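Local coordinates for nitrate transport protein (Xanthomonas axonopodis pv. citri, PDB 3KSX), which probably captures alkanesulfonates in the periplasm, as the binding protein of an ABC-type uptake system, at residues 132-142 with 178-186. Sequence-based numbering, arbitrary orientation.
Sequences KRIAFQKGSSA and QVDAWAIWD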
ATOM      1  N   LYS A 132     -21.980  -0.162  11.827  1.00 24.39           N
ATOM      2  CA  LYS A 132     -20.984  -1.041  12.430  1.00 26.13           C
ATOM      3  C   LYS A 132     -19.601  -0.353  12.582  1.00 25.90           C
ATOM      4  O   LYS A 132     -19.303   0.615  11.882  1.00 26.19           O
ATOM      5  CB  LYS A 132     -20.813  -2.296  11.592  1.00 26.53           C
ATOM      6  CG  LYS A 132     -22.071  -3.074  11.305  1.00 28.83           C
ATOM      7  CD  LYS A 132     -22.620  -3.692  12.517  1.00 34.85           C
ATOM      8  CE  LYS A 132     -23.801  -4.511  12.061  1.00 38.15           C
ATOM      9  NZ  LYS A 132     -24.940  -4.311  12.950  1.00 43.45           N
ATOM     10  N   ARG A 133     -18.792  -0.908  13.484  1.00 25.02           N
ATOM     11  CA  ARG A 133     -17.460  -0.415  13.841  1.00 24.41           C
ATOM     12  C   ARG A 133     -16.496  -1.134  12.928  1.00 24.16           C
ATOM     13  O   ARG A 133     -16.386  -2.345  12.972  1.00 24.72           O
ATOM     14  CB  ARG A 133     -17.156  -0.805  15.270  1.00 23.39           C
ATOM     15  CG  ARG A 133     -17.867   0.039  16.225  1.00 28.28           C
ATOM     16  CD  ARG A 133     -17.391  -0.262  17.593  1.00 35.97           C
ATOM     17  NE  ARG A 133     -17.999   0.796  18.384  1.00 39.58           N
ATOM     18  CZ  ARG A 133     -17.527   1.276  19.527  1.00 42.05           C
ATOM     19  NH1 ARG A 133     -16.403   0.788  20.068  1.00 36.61           N
ATOM     20  NH2 ARG A 133     -18.204   2.265  20.120  1.00 40.60           N
ATOM     21  N   ILE A 134     -15.859  -0.355  12.072  1.00 24.11           N
ATOM     22  CA  ILE A 134     -14.945  -0.884  11.058  1.00 22.04           C
ATOM     23  C   ILE A 134     -13.529  -0.351  11.276  1.00 22.89           C
ATOM     24  O   ILE A 134     -13.304   0.878  11.208  1.00 23.29           O
ATOM     25  CB  ILE A 134     -15.443  -0.514   9.676  1.00 21.17           C
ATOM     26  CG1 ILE A 134     -16.962  -0.804   9.516  1.00 21.66           C
ATOM     27  CG2 ILE A 134     -14.609  -1.176   8.606  1.00 21.09           C
ATOM     28  CD1 ILE A 134     -17.419  -0.557   8.073  1.00 22.32           C
ATOM     29  N   ALA A 135     -12.581  -1.240  11.530  1.00 20.93           N
ATOM     30  CA  ALA A 135     -11.151  -0.945  11.740  1.00 19.28           C
ATOM     31  C   ALA A 135     -10.472  -0.752  10.375  1.00 20.80           C
ATOM     32  O   ALA A 135     -10.702  -1.539   9.428  1.00 20.51           O
ATOM     33  CB  ALA A 135     -10.478  -2.169  12.398  1.00 21.36           C
ATOM     34  N   PHE A 136      -9.615   0.250  10.274  1.00 20.18           N
ATOM     35  CA  PHE A 136      -8.707   0.376   9.076  1.00 20.06           C
ATOM     36  C   PHE A 136      -7.670   1.419   9.365  1.00 20.87           C
ATOM     37  O   PHE A 136      -7.860   2.259  10.250  1.00 22.97           O
ATOM     38  CB  PHE A 136      -9.431   0.789   7.742  1.00 19.10           C
ATOM     39  CG  PHE A 136     -10.311   2.049   7.863  1.00 20.69           C
ATOM     40  CD1 PHE A 136      -9.829   3.304   7.368  1.00 20.84           C
ATOM     41  CD2 PHE A 136     -11.580   2.007   8.436  1.00 20.55           C
ATOM     42  CE1 PHE A 136     -10.608   4.432   7.444  1.00 21.63           C
ATOM     43  CE2 PHE A 136     -12.404   3.181   8.521  1.00 25.41           C
ATOM     44  CZ  PHE A 136     -11.866   4.386   8.043  1.00 20.16           C
ATOM     45  N   GLN A 137      -6.601   1.406   8.584  1.00 21.06           N
ATOM     46  CA  GLN A 137      -5.612   2.476   8.720  1.00 21.02           C
ATOM     47  C   GLN A 137      -6.098   3.726   8.013  1.00 21.88           C
ATOM     48  O   GLN A 137      -6.327   3.722   6.812  1.00 21.03           O
ATOM     49  CB  GLN A 137      -4.296   1.955   8.130  1.00 19.93           C
ATOM     50  CG  GLN A 137      -3.232   3.041   7.970  1.00 21.93           C
ATOM     51  CD  GLN A 137      -2.598   3.434   9.286  1.00 21.99           C
ATOM     52  OE1 GLN A 137      -2.197   2.604  10.078  1.00 24.11           O
ATOM     53  NE2 GLN A 137      -2.426   4.741   9.476  1.00 28.67           N
ATOM     54  N   LYS A 138      -6.248   4.808   8.766  1.00 20.73           N
ATOM     55  CA  LYS A 138      -6.693   6.094   8.196  1.00 22.38           C
ATOM     56  C   LYS A 138      -5.725   6.531   7.088  1.00 21.17           C
ATOM     57  O   LYS A 138      -4.504   6.516   7.295  1.00 23.04           O
ATOM     58  CB  LYS A 138      -6.690   7.157   9.309  1.00 21.92           C
ATOM     59  CG  LYS A 138      -7.256   8.462   8.778  1.00 24.39           C
ATOM     60  CD  LYS A 138      -7.033   9.582   9.775  1.00 32.30           C
ATOM     61  CE  LYS A 138      -8.268  10.444   9.767  1.00 40.67           C
ATOM     62  NZ  LYS A 138      -8.187  11.570  10.767  1.00 46.50           N
ATOM     63  N   GLY A 139      -6.264   6.967   5.945  1.00 22.24           N
ATOM     64  CA  GLY A 139      -5.418   7.527   4.902  1.00 21.75           C
ATOM     65  C   GLY A 139      -4.668   6.399   4.163  1.00 21.36           C
ATOM     66  O   GLY A 139      -3.764   6.679   3.399  1.00 20.84           O
ATOM     67  N   SER A 140      -5.056   5.139   4.377  1.00 22.58           N
ATOM     68  CA  SER A 140      -4.438   3.975   3.620  1.00 21.26           C
ATOM     69  C   SER A 140      -5.281   3.571   2.412  1.00 20.82           C
ATOM     70  O   SER A 140      -6.402   4.030   2.213  1.00 19.87           O
ATOM     71  CB  SER A 140      -4.283   2.732   4.530  1.00 19.56           C
ATOM     72  OG  SER A 140      -5.563   2.099   4.728  1.00 20.45           O
ATOM     73  N   SER A 141      -4.723   2.766   1.498  1.00 18.26           N
ATOM     74  CA  SER A 141      -5.582   2.195   0.446  1.00 21.30           C
ATOM     75  C   SER A 141      -6.909   1.556   0.891  1.00 21.33           C
ATOM     76  O   SER A 141      -7.881   1.603   0.146  1.00 22.80           O
ATOM     77  CB  SER A 141      -4.804   1.125  -0.375  1.00 22.59           C
ATOM     78  OG  SER A 141      -4.452  -0.020   0.461  1.00 28.12           O
ATOM     79  N   ALA A 142      -6.983   1.047   2.126  1.00 19.90           N
ATOM     80  CA  ALA A 142      -8.220   0.418   2.696  1.00 20.83           C
ATOM     81  C   ALA A 142      -9.262   1.456   3.005  1.00 21.14           C
ATOM     82  O   ALA A 142     -10.431   1.204   2.875  1.00 21.98           O
ATOM     83  CB  ALA A 142      -7.852  -0.407   3.972  1.00 20.71           C
ATOM     84  N   GLN A 178     -13.639  -6.757  19.167  1.00 25.52           N
ATOM     85  CA  GLN A 178     -13.938  -5.300  19.296  1.00 27.06           C
ATOM     86  C   GLN A 178     -14.358  -4.622  17.942  1.00 27.16           C
ATOM     87  O   GLN A 178     -14.709  -3.458  17.920  1.00 28.17           O
ATOM     88  CB  GLN A 178     -12.699  -4.588  19.821  1.00 27.06           C
ATOM     89  CG  GLN A 178     -12.249  -5.114  21.221  1.00 30.49           C
ATOM     90  CD  GLN A 178     -10.962  -4.556  21.672  1.00 33.43           C
ATOM     91  OE1 GLN A 178      -9.912  -4.732  21.020  1.00 35.12           O
ATOM     92  NE2 GLN A 178     -10.989  -3.927  22.847  1.00 35.62           N
ATOM     93  N   VAL A 179     -14.240  -5.335  16.833  1.00 27.74           N
ATOM     94  CA  VAL A 179     -14.586  -4.712  15.553  1.00 28.91           C
ATOM     95  C   VAL A 179     -15.542  -5.616  14.750  1.00 28.33           C
ATOM     96  O   VAL A 179     -15.536  -6.853  14.860  1.00 28.34           O
ATOM     97  CB  VAL A 179     -13.323  -4.395  14.696  1.00 30.15           C
ATOM     98  CG1 VAL A 179     -12.195  -3.860  15.537  1.00 33.28           C
ATOM     99  CG2 VAL A 179     -12.871  -5.629  14.088  1.00 27.22           C
ATOM    100  N   ASP A 180     -16.378  -4.986  13.944  1.00 27.39           N
ATOM    101  CA  ASP A 180     -17.379  -5.716  13.196  1.00 25.48           C
ATOM    102  C   ASP A 180     -16.798  -6.083  11.858  1.00 25.22           C
ATOM    103  O   ASP A 180     -17.185  -7.120  11.271  1.00 22.96           O
ATOM    104  CB  ASP A 180     -18.636  -4.816  13.066  1.00 26.53           C
ATOM    105  CG  ASP A 180     -19.313  -4.537  14.416  1.00 28.59           C
ATOM    106  OD1 ASP A 180     -19.710  -5.486  15.137  1.00 35.19           O
ATOM    107  OD2 ASP A 180     -19.564  -3.378  14.743  1.00 26.65           O
ATOM    108  N   ALA A 181     -15.863  -5.244  11.342  1.00 22.98           N
ATOM    109  CA  ALA A 181     -15.271  -5.569  10.005  1.00 22.98           C
ATOM    110  C   ALA A 181     -13.904  -4.909   9.957  1.00 22.38           C
ATOM    111  O   ALA A 181     -13.649  -4.070  10.750  1.00 22.75           O
ATOM    112  CB  ALA A 181     -16.183  -5.038   8.893  1.00 21.50           C
ATOM    113  N   TRP A 182     -13.002  -5.327   9.067  1.00 22.55           N
ATOM    114  CA  TRP A 182     -11.676  -4.752   9.090  1.00 19.39           C
ATOM    115  C   TRP A 182     -11.331  -4.548   7.636  1.00 19.35           C
ATOM    116  O   TRP A 182     -11.435  -5.543   6.890  1.00 18.65           O
ATOM    117  CB  TRP A 182     -10.732  -5.757   9.791  1.00 19.84           C
ATOM    118  CG  TRP A 182      -9.261  -5.346   9.848  1.00 18.32           C
ATOM    119  CD1 TRP A 182      -8.731  -4.046   9.736  1.00 20.22           C
ATOM    120  CD2 TRP A 182      -8.191  -6.196  10.111  1.00 22.86           C
ATOM    121  NE1 TRP A 182      -7.345  -4.096   9.863  1.00 19.52           N
ATOM    122  CE2 TRP A 182      -7.007  -5.427  10.098  1.00 19.72           C
ATOM    123  CE3 TRP A 182      -8.098  -7.600  10.329  1.00 23.52           C
ATOM    124  CZ2 TRP A 182      -5.741  -6.012  10.303  1.00 21.39           C
ATOM    125  CZ3 TRP A 182      -6.810  -8.172  10.575  1.00 22.67           C
ATOM    126  CH2 TRP A 182      -5.676  -7.382  10.528  1.00 19.89           C
ATOM    127  N   ALA A 183     -11.055  -3.312   7.202  1.00 19.80           N
ATOM    128  CA  ALA A 183     -10.618  -3.156   5.782  1.00 18.19           C
ATOM    129  C   ALA A 183      -9.067  -3.228   5.861  1.00 21.10           C
ATOM    130  O   ALA A 183      -8.435  -2.444   6.577  1.00 20.13           O
ATOM    131  CB  ALA A 183     -11.066  -1.924   5.183  1.00 20.67           C
ATOM    132  N   ILE A 184      -8.524  -4.157   5.087  1.00 18.41           N
ATOM    133  CA  ILE A 184      -7.062  -4.556   5.192  1.00 19.84           C
ATOM    134  C   ILE A 184      -6.588  -5.231   3.924  1.00 22.53           C
ATOM    135  O   ILE A 184      -7.386  -5.553   3.071  1.00 24.92           O
ATOM    136  CB  ILE A 184      -6.811  -5.463   6.456  1.00 19.96           C
ATOM    137  CG1 ILE A 184      -5.317  -5.607   6.822  1.00 19.58           C
ATOM    138  CG2 ILE A 184      -7.458  -6.896   6.275  1.00 19.27           C
ATOM    139  CD1 ILE A 184      -4.586  -4.280   7.120  1.00 18.80           C
ATOM    140  N   TRP A 185      -5.306  -5.426   3.791  1.00 21.20           N
ATOM    141  CA  TRP A 185      -4.776  -6.017   2.569  1.00 23.22           C
ATOM    142  C   TRP A 185      -4.067  -7.328   2.955  1.00 23.14           C
ATOM    143  O   TRP A 185      -4.034  -7.701   4.123  1.00 22.30           O
ATOM    144  CB  TRP A 185      -3.825  -4.980   1.949  1.00 20.94           C
ATOM    145  CG  TRP A 185      -2.952  -4.256   2.930  1.00 21.41           C
ATOM    146  CD1 TRP A 185      -1.738  -4.624   3.377  1.00 26.64           C
ATOM    147  CD2 TRP A 185      -3.268  -3.010   3.598  1.00 21.47           C
ATOM    148  NE1 TRP A 185      -1.270  -3.700   4.276  1.00 25.89           N
ATOM    149  CE2 TRP A 185      -2.201  -2.718   4.460  1.00 24.02           C
ATOM    150  CE3 TRP A 185      -4.360  -2.147   3.562  1.00 23.22           C
ATOM    151  CZ2 TRP A 185      -2.132  -1.541   5.201  1.00 22.17           C
ATOM    152  CZ3 TRP A 185      -4.327  -1.013   4.379  1.00 22.12           C
ATOM    153  CH2 TRP A 185      -3.228  -0.737   5.202  1.00 24.30           C
ATOM    154  N   ASP A 186      -3.533  -8.037   1.958  1.00 23.73           N
ATOM    155  CA  ASP A 186      -2.602  -9.146   2.155  1.00 25.86           C
ATOM    156  C   ASP A 186      -1.296  -8.691   2.835  1.00 25.72           C
ATOM    157  O   ASP A 186      -0.772  -7.591   2.552  1.00 27.27           O
ATOM    158  CB  ASP A 186      -2.254  -9.836   0.839  1.00 26.54           C
ATOM    159  CG  ASP A 186      -3.080 -11.054   0.581  1.00 27.84           C
ATOM    160  OD1 ASP A 186      -3.549 -11.704   1.538  1.00 27.23           O
ATOM    161  OD2 ASP A 186      -3.298 -11.346  -0.604  1.00 24.72           O
TER
HETATM  162  O   HOH W   1     -15.126  -1.665  19.744  1.00 41.51           O
HETATM  163  O   HOH W   2      -6.128  -0.939   7.037  1.00 22.67           O
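Ala-135 is paired through both its N and its O with the neighbouring strand: its N donates to Ala-181 O (3.1 Å), and its O accepts from Ala-183 N almost head-on, at a C=O...N angle of 176°. The same Ala-135 O lies in the ring plane of Trp-182, at the edge, 3.2 Å from CD1, while Ala-135 CB rests against that CD1 and against Val-179 CG1. With CG anti to the backbone N (chi1 177°), the indole of Trp-182 brings its CD1 edge to this carbonyl, and Ile-184 CB sits over one face of the Trp-182 ring, toward its rim. Toward the strand starts, Asp-180 closes a two-way link with Arg-133: its N donates to Arg-133 O, and its OD2 takes Arg-133 N on the anti lone pair, nearly straight at 173°. A water accepts from Arg-133 NH1 and donates to Gln-178 O. Strands 133-136 and 181-185 run parallel as the second and third strands of a mixed five-stranded sheet in one lobe of a periplasmic binding protein; strand 161-164 flanks the first and 113-118 the second. Beyond the end of strand 133-136, a second water takes the place of direct pairing, bridging Gln-137 N and Ala-183 O. There the Trp-185 ring turns its edge to the helix start, CZ3 lying 3.4 Å from Ser-140 OG and 3.6 Å from Ala-142 CB, with Ile-184 CD1 over the ring centre. Ser-140 is the N-cap of helix 141-152: its OG accepts from Ala-142 N and donates to Gln-137 O (2.7 Å) across a type II turn. Ser-141 N binds the MOPS molecule at this helix start, and Ser-141 OG is hydrogen-bonded to Glu-113.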